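Local coordinates for protein CyaB (Pseudomonas aeruginosa, PDB 3R5G) that probably converts ATP to the second messenger cyclic AMP, as the class III adenylyl cyclase catalytic domain of a longer membrane protein, at residues A[10-15]-A[117-122]; A[38-43]-A[60-65]; A[169-174]-A[189-194]. One frame throughout, in Å; residues are numbered along the deposited sequence.

Contact 1: A[10-15]-A[117-122]; sequences LTVFFS and GYCTVG
Leu10 and Gly117 form a single antiparallel hydrogen-bonded pair at the corner where the chain turns from strand 109-116 into strand 118-124. The bond from Leu10 N to Gly117 O (3.0 Å) is almost straight, 174°, yet the donor sits above the carbonyl plane; the return bond from Gly117 N runs nearly along the C=O axis of Leu10. Beyond this pair the strands diverge, their axes crossing at 81°. Packing is tightest next to the paired residues, between Leu10, Val12 and Cys119. Leu10, its CG anti to the carbonyl carbon (chi1 -51°), sends CD1 against Cys119 CB at 3.7 Å. Cys119 SG lies beside its own backbone N and reaches Val12 CG2 at 3.9 Å. The looser outer end is an oblique crossing in which Leu10 CD1 meets Val121 CG2 at 4.1 Å. Tyr118, whose CB is directed away from strand 6-18, is exposed, while Thr120 packs on Leu32 of the second subunit. The corner turns strand 118-124 out from the cyclase domain's central sheet to pair with strand 129-135, whose Ile134 touches Leu10, Val12 and Val121. Phe65 of strand 61-66 adjoins Leu10; on the opposite face of strand 6-18, Thr11 and Phe13 meet helix 74-100.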
loop_
_atom_site.group_PDB
_atom_site.type_symbol
_atom_site.label_atom_id
_atom_site.label_comp_id
_atom_site.label_asym_id
_atom_site.label_seq_id
_atom_site.Cartn_x
_atom_site.Cartn_y
_atom_site.Cartn_z
ATOM N N LEU A 10 -14.679 4.573 -11.804
ATOM C CA LEU A 10 -13.434 4.015 -12.276
ATOM C C LEU A 10 -13.465 2.500 -12.119
ATOM O O LEU A 10 -14.163 1.996 -11.275
ATOM C CB LEU A 10 -12.277 4.540 -11.480
ATOM C CG LEU A 10 -12.133 6.051 -11.299
ATOM C CD1 LEU A 10 -10.887 6.326 -10.482
ATOM C CD2 LEU A 10 -11.972 6.680 -12.621
ATOM N N THR A 11 -12.653 1.821 -12.944
ATOM C CA THR A 11 -12.244 0.421 -12.622
ATOM C C THR A 11 -10.832 0.534 -12.102
ATOM O O THR A 11 -9.919 1.105 -12.744
ATOM C CB THR A 11 -12.449 -0.498 -13.819
ATOM O OG1 THR A 11 -13.834 -0.605 -14.120
ATOM C CG2 THR A 11 -11.951 -1.970 -13.447
ATOM N N VAL A 12 -10.615 -0.079 -10.959
ATOM C CA VAL A 12 -9.356 -0.010 -10.217
ATOM C C VAL A 12 -8.715 -1.383 -10.076
ATOM O O VAL A 12 -9.444 -2.354 -9.783
ATOM C CB VAL A 12 -9.540 0.572 -8.753
ATOM C CG1 VAL A 12 -8.254 0.603 -7.996
ATOM C CG2 VAL A 12 -10.277 1.940 -8.834
ATOM N N PHE A 13 -7.426 -1.504 -10.398
ATOM C CA PHE A 13 -6.707 -2.771 -10.494
ATOM C C PHE A 13 -5.530 -2.700 -9.534
ATOM O O PHE A 13 -4.778 -1.691 -9.500
ATOM C CB PHE A 13 -6.173 -2.838 -11.963
ATOM C CG PHE A 13 -5.165 -3.888 -12.155
ATOM C CD1 PHE A 13 -5.574 -5.130 -12.714
ATOM C CD2 PHE A 13 -3.802 -3.708 -11.799
ATOM C CE1 PHE A 13 -4.622 -6.124 -12.951
ATOM C CE2 PHE A 13 -2.822 -4.772 -12.030
ATOM C CZ PHE A 13 -3.236 -5.978 -12.602
ATOM N N PHE A 14 -5.374 -3.772 -8.730
ATOM C CA PHE A 14 -4.194 -3.982 -7.973
ATOM C C PHE A 14 -3.597 -5.313 -8.247
ATOM O O PHE A 14 -4.346 -6.294 -8.403
ATOM C CB PHE A 14 -4.464 -3.953 -6.419
ATOM C CG PHE A 14 -4.717 -2.569 -5.850
ATOM C CD1 PHE A 14 -5.936 -2.009 -5.913
ATOM C CD2 PHE A 14 -3.648 -1.818 -5.311
ATOM C CE1 PHE A 14 -6.195 -0.764 -5.320
ATOM C CE2 PHE A 14 -3.878 -0.510 -4.847
ATOM C CZ PHE A 14 -5.179 -0.024 -4.781
ATOM N N SER A 15 -2.294 -5.407 -8.225
ATOM C CA SER A 15 -1.654 -6.734 -8.321
ATOM C C SER A 15 -0.437 -6.825 -7.461
ATOM O O SER A 15 0.141 -5.816 -7.085
ATOM C CB SER A 15 -1.258 -7.045 -9.741
ATOM O OG SER A 15 -0.214 -6.128 -10.213
ATOM N N GLY A 117 -16.313 1.239 -9.344
ATOM C CA GLY A 117 -17.269 2.069 -8.553
ATOM C C GLY A 117 -16.755 3.493 -8.496
ATOM O O GLY A 117 -15.721 3.848 -9.100
ATOM N N TYR A 118 -17.575 4.353 -7.842
ATOM C CA TYR A 118 -17.191 5.765 -7.761
ATOM C C TYR A 118 -16.095 6.004 -6.829
ATOM O O TYR A 118 -16.086 5.549 -5.684
ATOM C CB TYR A 118 -18.474 6.578 -7.336
ATOM C CG TYR A 118 -19.423 6.690 -8.520
ATOM C CD1 TYR A 118 -19.291 7.731 -9.501
ATOM C CD2 TYR A 118 -20.464 5.808 -8.704
ATOM C CE1 TYR A 118 -20.140 7.809 -10.636
ATOM C CE2 TYR A 118 -21.315 5.937 -9.788
ATOM C CZ TYR A 118 -21.136 6.917 -10.747
ATOM O OH TYR A 118 -22.019 6.996 -11.843
ATOM N N CYS A 119 -15.089 6.751 -7.305
ATOM C CA CYS A 119 -13.874 7.057 -6.568
ATOM C C CYS A 119 -13.591 8.546 -6.604
ATOM O O CYS A 119 -14.085 9.191 -7.470
ATOM C CB CYS A 119 -12.646 6.375 -7.229
ATOM S SG CYS A 119 -12.737 4.559 -7.239
ATOM N N THR A 120 -12.817 9.050 -5.664
ATOM C CA THR A 120 -12.394 10.483 -5.691
ATOM C C THR A 120 -11.010 10.543 -6.280
ATOM O O THR A 120 -10.037 9.866 -5.821
ATOM C CB THR A 120 -12.387 11.059 -4.275
ATOM O OG1 THR A 120 -13.675 10.878 -3.682
ATOM C CG2 THR A 120 -11.884 12.506 -4.274
ATOM N N VAL A 121 -10.840 11.401 -7.301
ATOM C CA VAL A 121 -9.533 11.511 -7.987
ATOM C C VAL A 121 -9.002 12.935 -7.931
ATOM O O VAL A 121 -9.773 13.862 -8.109
ATOM C CB VAL A 121 -9.556 11.273 -9.534
ATOM C CG1 VAL A 121 -8.113 10.801 -10.068
ATOM C CG2 VAL A 121 -10.706 10.394 -9.885
ATOM N N GLY A 122 -7.747 13.091 -7.673
ATOM C CA GLY A 122 -7.267 14.477 -7.433
ATOM C C GLY A 122 -5.817 14.494 -7.161
ATOM O O GLY A 122 -5.125 13.481 -7.212
#

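Contact 2: A[38-43]-A[60-65]; sequences NYLNEM and DCVMVF
Val62, Leu40 and Asp60 contribute most of the surface buried where helix 29-50 rests on the start of strand 61-66, and Tyr39 joins them through its ring edge and hydroxyl. Val62 directs its side chain at the helix. With CG1 anti to the backbone N (chi1 169°), its CG2 branch lies beside that nitrogen and meets Leu40 CD2 at 3.8 Å, the two side chains running antiparallel alongside each other. The same methyl lies obliquely to the Tyr39 ring, 4.3 Å from Tyr39 CE2. Asp60 takes part through its backbone: its carbonyl oxygen stands at the ring edge, near the plane and 3.8 Å from Tyr39 CE2. A water 2.6 Å from Tyr39 OH donates to Asp60 O at 2.7 Å; its two bonds bridge the phenol and the carbonyl, and it sits at the ring edge, in plane. In the class III cyclase fold this helix covers the central sheet beside the hairpin of strands 53-58 and 61-66, whose turn carries Asp60. This residue stands where relatives carry a metal-binding aspartate, beside Asp16 of strand 6-18, and probably serves likewise. Its OD2 accepts from Ile17 N of the same strand. Tyr39 reaches the strand because its CG is anti to the backbone N (chi1 172°), and one ring face is covered by Met43 CG, 3.4 Å above the plane and displaced from the ring centre. Leu40 touches Gly125 of the second subunit, and Asn41 OD1 accepts from Asp127 N of that subunit.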
loop_
_atom_site.group_PDB
_atom_site.type_symbol
_atom_site.label_atom_id
_atom_site.label_comp_id
_atom_site.label_asym_id
_atom_site.label_seq_id
_atom_site.Cartn_x
_atom_site.Cartn_y
_atom_site.Cartn_z
ATOM N N ASN A 38 12.645 -5.047 -14.143
ATOM C CA ASN A 38 12.229 -5.686 -15.405
ATOM C C ASN A 38 10.718 -5.962 -15.369
ATOM O O ASN A 38 10.021 -5.575 -16.301
ATOM C CB ASN A 38 13.011 -6.958 -15.623
ATOM C CG ASN A 38 12.581 -7.722 -16.898
ATOM O OD1 ASN A 38 12.410 -7.133 -17.961
ATOM N ND2 ASN A 38 12.532 -9.025 -16.789
ATOM N N TYR A 39 10.312 -6.550 -14.271
ATOM C CA TYR A 39 8.867 -6.830 -14.043
ATOM C C TYR A 39 8.032 -5.581 -14.082
ATOM O O TYR A 39 7.062 -5.493 -14.807
ATOM C CB TYR A 39 8.688 -7.541 -12.704
ATOM C CG TYR A 39 7.216 -7.669 -12.352
ATOM C CD1 TYR A 39 6.371 -8.658 -12.964
ATOM C CD2 TYR A 39 6.642 -6.814 -11.395
ATOM C CE1 TYR A 39 4.981 -8.717 -12.679
ATOM C CE2 TYR A 39 5.267 -6.895 -11.066
ATOM C CZ TYR A 39 4.446 -7.834 -11.747
ATOM O OH TYR A 39 3.102 -7.973 -11.498
ATOM N N LEU A 40 8.422 -4.544 -13.311
ATOM C CA LEU A 40 7.627 -3.348 -13.289
ATOM C C LEU A 40 7.612 -2.640 -14.668
ATOM O O LEU A 40 6.636 -2.070 -15.081
ATOM C CB LEU A 40 8.151 -2.407 -12.176
ATOM C CG LEU A 40 7.910 -2.911 -10.765
ATOM C CD1 LEU A 40 8.656 -1.978 -9.754
ATOM C CD2 LEU A 40 6.412 -3.078 -10.366
ATOM N N ASN A 41 8.750 -2.685 -15.396
ATOM C CA ASN A 41 8.798 -2.062 -16.708
ATOM C C ASN A 41 7.864 -2.824 -17.692
ATOM O O ASN A 41 7.120 -2.198 -18.401
ATOM C CB ASN A 41 10.239 -2.132 -17.257
ATOM C CG ASN A 41 10.470 -1.110 -18.323
ATOM O OD1 ASN A 41 10.169 0.075 -18.182
ATOM N ND2 ASN A 41 10.893 -1.602 -19.484
ATOM N N GLU A 42 7.891 -4.162 -17.571
ATOM C CA GLU A 42 7.011 -4.975 -18.484
ATOM C C GLU A 42 5.561 -4.767 -18.165
ATOM O O GLU A 42 4.764 -4.551 -19.057
ATOM C CB GLU A 42 7.288 -6.459 -18.436
ATOM C CG GLU A 42 8.703 -6.819 -19.006
ATOM C CD GLU A 42 8.754 -6.531 -20.507
ATOM O OE1 GLU A 42 7.989 -7.178 -21.253
ATOM O OE2 GLU A 42 9.490 -5.612 -20.954
ATOM N N MET A 43 5.262 -4.695 -16.849
ATOM C CA MET A 43 3.852 -4.391 -16.482
ATOM C C MET A 43 3.404 -3.020 -16.907
ATOM O O MET A 43 2.282 -2.815 -17.349
ATOM C CB MET A 43 3.624 -4.550 -14.979
ATOM C CG MET A 43 3.797 -5.923 -14.477
ATOM S SD MET A 43 2.776 -7.177 -15.258
ATOM C CE MET A 43 3.958 -7.998 -16.340
ATOM N N ASP A 60 6.584 -4.523 -5.320
ATOM C CA ASP A 60 6.079 -5.295 -6.473
ATOM C C ASP A 60 4.593 -5.080 -6.673
ATOM O O ASP A 60 4.067 -5.587 -7.663
ATOM C CB ASP A 60 6.286 -6.799 -6.237
ATOM C CG ASP A 60 5.664 -7.276 -4.902
ATOM O OD1 ASP A 60 5.885 -6.658 -3.860
ATOM O OD2 ASP A 60 4.882 -8.251 -4.860
ATOM N N CYS A 61 3.956 -4.336 -5.766
ATOM C CA CYS A 61 2.548 -4.028 -5.967
ATOM C C CYS A 61 2.281 -2.959 -7.036
ATOM O O CYS A 61 2.958 -1.921 -7.020
ATOM C CB CYS A 61 1.977 -3.533 -4.663
ATOM S SG CYS A 61 0.152 -3.176 -4.766
ATOM N N VAL A 62 1.412 -3.230 -8.007
ATOM C CA VAL A 62 1.088 -2.307 -9.072
ATOM C C VAL A 62 -0.365 -1.851 -8.957
ATOM O O VAL A 62 -1.268 -2.649 -8.720
ATOM C CB VAL A 62 1.189 -3.023 -10.394
ATOM C CG1 VAL A 62 0.640 -2.282 -11.582
ATOM C CG2 VAL A 62 2.644 -3.448 -10.705
ATOM N N MET A 63 -0.679 -0.563 -9.062
ATOM C CA MET A 63 -2.003 -0.006 -8.995
ATOM C C MET A 63 -2.252 0.732 -10.310
ATOM O O MET A 63 -1.398 1.561 -10.701
ATOM C CB MET A 63 -1.990 0.974 -7.844
ATOM C CG MET A 63 -3.246 1.597 -7.612
ATOM S SD MET A 63 -3.093 2.891 -6.273
ATOM C CE MET A 63 -4.692 3.614 -6.525
ATOM N N VAL A 64 -3.321 0.414 -11.006
ATOM C CA VAL A 64 -3.695 1.010 -12.300
ATOM C C VAL A 64 -5.148 1.345 -12.227
ATOM O O VAL A 64 -5.921 0.583 -11.581
ATOM C CB VAL A 64 -3.419 0.048 -13.456
ATOM C CG1 VAL A 64 -3.844 0.659 -14.835
ATOM C CG2 VAL A 64 -1.941 -0.461 -13.399
ATOM N N PHE A 65 -5.588 2.473 -12.789
ATOM C CA PHE A 65 -7.001 2.692 -12.871
ATOM C C PHE A 65 -7.468 3.092 -14.247
ATOM O O PHE A 65 -6.642 3.614 -15.052
ATOM C CB PHE A 65 -7.493 3.632 -11.771
ATOM C CG PHE A 65 -6.824 5.002 -11.802
ATOM C CD1 PHE A 65 -7.374 6.041 -12.544
ATOM C CD2 PHE A 65 -5.752 5.226 -11.010
ATOM C CE1 PHE A 65 -6.771 7.380 -12.450
ATOM C CE2 PHE A 65 -5.121 6.533 -10.899
ATOM C CZ PHE A 65 -5.637 7.586 -11.672
HETATM O O HOH W 1 2.334 -6.811 -9.263
#

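Contact 3: A[169-174]-A[189-194]; sequences MCRDKG and QVVDSR
A water takes the place of the second backbone bond of the Met169-Val191 pair: it accepts from Met169 N and donates to Val191 O (2.7 Å), while Val191 N bonds Met169 O directly. Ser193 OG donates to the same water. Another water lies over the Arg171-Gln189 pair, accepting from Arg171 NE in the plane of the guanidinium and donating to Gln189 OE1 at 2.8 Å; guanidinium and amide planes stand 79° apart. Arg171 and Gln189 also form a hydrogen-bonded backbone pair, both donors lying in the carbonyl planes, with Gln189 N to Arg171 O at 2.8 Å. Next to it, Cys170 CA makes a CA-H...O contact of 3.1 Å with Gln189 O. The extended Lys173 chain crosses Gln189 obliquely, its CD 3.5 Å from Gln189 NE2. Glu153 accepts from that amide and forms a salt bridge with Lys173 NZ, which Glu150 also binds. Cys170 and Val190, a non-hydrogen-bonded pair, share the face packed on Ile156 of strand 154-157, with helix 158-164 touching Cys170 and helix 74-100 touching Val190. Beyond Arg171, Asp172 OD1 accepts from Gly174 N through its anti lone pair, an Asx turn. Antiparallel strands 170-176 and 185-190 make a beta hairpin at the edge of the cyclase domain's sheet.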
loop_
_atom_site.group_PDB
_atom_site.type_symbol
_atom_site.label_atom_id
_atom_site.label_comp_id
_atom_site.label_asym_id
_atom_site.label_seq_id
_atom_site.Cartn_x
_atom_site.Cartn_y
_atom_site.Cartn_z
ATOM N N MET A 169 -15.085 -14.242 -19.761
ATOM C CA MET A 169 -15.600 -15.434 -19.068
ATOM C C MET A 169 -15.179 -15.426 -17.588
ATOM O O MET A 169 -14.006 -15.186 -17.248
ATOM C CB MET A 169 -14.963 -16.683 -19.667
ATOM C CG MET A 169 -15.591 -17.937 -19.266
ATOM S SD MET A 169 -17.195 -18.249 -20.047
ATOM C CE MET A 169 -16.702 -18.461 -21.768
ATOM N N CYS A 170 -16.155 -15.635 -16.690
ATOM C CA CYS A 170 -15.935 -15.525 -15.239
ATOM C C CYS A 170 -16.549 -16.773 -14.580
ATOM O O CYS A 170 -17.450 -17.415 -15.144
ATOM C CB CYS A 170 -16.649 -14.270 -14.676
ATOM S SG CYS A 170 -15.957 -12.726 -15.428
ATOM N N ARG A 171 -16.174 -16.974 -13.328
ATOM C CA ARG A 171 -16.772 -18.039 -12.494
ATOM C C ARG A 171 -16.987 -17.501 -11.107
ATOM O O ARG A 171 -16.128 -16.908 -10.490
ATOM C CB ARG A 171 -15.690 -19.097 -12.405
ATOM C CG ARG A 171 -16.240 -20.273 -11.761
ATOM C CD ARG A 171 -15.252 -21.452 -11.782
ATOM N NE ARG A 171 -14.176 -21.584 -12.756
ATOM C CZ ARG A 171 -14.118 -22.449 -13.775
ATOM N NH1 ARG A 171 -13.005 -22.482 -14.482
ATOM N NH2 ARG A 171 -15.138 -23.233 -14.122
ATOM N N ASP A 172 -18.205 -17.664 -10.592
ATOM C CA ASP A 172 -18.534 -17.323 -9.197
ATOM C C ASP A 172 -17.623 -17.976 -8.175
ATOM O O ASP A 172 -17.366 -19.217 -8.249
ATOM C CB ASP A 172 -20.011 -17.773 -9.001
ATOM C CG ASP A 172 -20.674 -17.307 -7.720
ATOM O OD1 ASP A 172 -20.031 -16.985 -6.755
ATOM O OD2 ASP A 172 -21.973 -17.293 -7.746
ATOM N N LYS A 173 -17.057 -17.143 -7.289
ATOM C CA LYS A 173 -16.158 -17.707 -6.258
ATOM C C LYS A 173 -16.715 -17.411 -4.868
ATOM O O LYS A 173 -15.970 -17.285 -3.868
ATOM C CB LYS A 173 -14.698 -17.241 -6.438
ATOM C CG LYS A 173 -13.697 -18.304 -5.857
ATOM C CD LYS A 173 -12.339 -17.708 -5.564
ATOM C CE LYS A 173 -11.532 -18.803 -4.898
ATOM N NZ LYS A 173 -10.129 -18.505 -4.649
ATOM N N GLY A 174 -18.023 -17.305 -4.857
ATOM C CA GLY A 174 -18.708 -17.046 -3.527
ATOM C C GLY A 174 -18.602 -15.579 -3.079
ATOM O O GLY A 174 -18.671 -14.636 -3.870
ATOM N N GLN A 189 -13.874 -15.209 -10.317
ATOM C CA GLN A 189 -12.564 -15.451 -10.924
ATOM C C GLN A 189 -12.734 -15.162 -12.409
ATOM O O GLN A 189 -13.747 -15.497 -13.025
ATOM C CB GLN A 189 -12.166 -16.928 -10.759
ATOM C CG GLN A 189 -11.890 -17.325 -9.375
ATOM C CD GLN A 189 -11.835 -18.850 -9.234
ATOM O OE1 GLN A 189 -12.658 -19.569 -9.811
ATOM N NE2 GLN A 189 -10.934 -19.294 -8.389
ATOM N N VAL A 190 -11.697 -14.547 -13.033
ATOM C CA VAL A 190 -11.683 -14.340 -14.459
ATOM C C VAL A 190 -10.885 -15.451 -15.123
ATOM O O VAL A 190 -9.783 -15.824 -14.662
ATOM C CB VAL A 190 -10.983 -12.942 -14.728
ATOM C CG1 VAL A 190 -10.790 -12.810 -16.235
ATOM C CG2 VAL A 190 -11.877 -11.858 -14.332
ATOM N N VAL A 191 -11.507 -16.041 -16.142
ATOM C CA VAL A 191 -10.972 -17.239 -16.794
ATOM C C VAL A 191 -10.682 -16.871 -18.266
ATOM O O VAL A 191 -11.493 -16.250 -18.937
ATOM C CB VAL A 191 -12.017 -18.362 -16.746
ATOM C CG1 VAL A 191 -11.600 -19.586 -17.542
ATOM C CG2 VAL A 191 -12.235 -18.729 -15.308
ATOM N N ASP A 192 -9.511 -17.226 -18.729
ATOM C CA ASP A 192 -9.144 -16.876 -20.095
ATOM C C ASP A 192 -9.983 -17.626 -21.036
ATOM O O ASP A 192 -10.367 -18.804 -20.802
ATOM C CB ASP A 192 -7.722 -17.381 -20.295
ATOM C CG ASP A 192 -6.698 -16.479 -19.586
ATOM O OD1 ASP A 192 -7.093 -15.586 -18.809
ATOM O OD2 ASP A 192 -5.480 -16.634 -19.855
ATOM N N SER A 193 -10.329 -17.036 -22.146
ATOM C CA SER A 193 -11.160 -17.692 -23.141
ATOM C C SER A 193 -10.827 -17.210 -24.530
ATOM O O SER A 193 -9.880 -16.324 -24.712
ATOM C CB SER A 193 -12.681 -17.522 -22.848
ATOM O OG SER A 193 -13.153 -16.167 -22.916
ATOM N N ARG A 194 -11.594 -17.766 -25.500
ATOM C CA ARG A 194 -11.088 -17.622 -26.858
ATOM C C ARG A 194 -11.129 -16.161 -27.273
ATOM O O ARG A 194 -10.224 -15.747 -28.024
ATOM C CB ARG A 194 -11.790 -18.561 -27.926
ATOM C CG ARG A 194 -11.028 -19.948 -28.195
ATOM C CD ARG A 194 -11.423 -20.943 -27.092
ATOM N NE ARG A 194 -12.628 -20.334 -26.550
ATOM C CZ ARG A 194 -12.989 -20.216 -25.273
ATOM N NH1 ARG A 194 -14.115 -19.555 -25.022
ATOM N NH2 ARG A 194 -12.272 -20.734 -24.269
HETATM O O HOH W 2 -12.405 -14.547 -20.894
HETATM O O HOH W 3 -11.621 -20.671 -12.125
#

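All three contacts reach the same mixed sheet, contact 2 by setting helix 29-50 against one of its strands. Contacts 1 and 2, with centres 16 Å apart, meet directly: strands 6-18 and 61-66 are antiparallel neighbours, with probable hydrogen bonds from Phe13 N to Val64 O (2.8 Å) and from Ser15 N to Val62 O (3.0 Å). The end of strand 6-18 and the turn at Asp60 match the place where class III cyclases hold their catalytic metals. Contact 3 lies away from it, its nearest atoms about 9 Å from contact 1 and about 13 Å from contact 2. Contacts 1 and 2 both adjoin the second subunit, in keeping with the dimeric catalytic unit of class III cyclases.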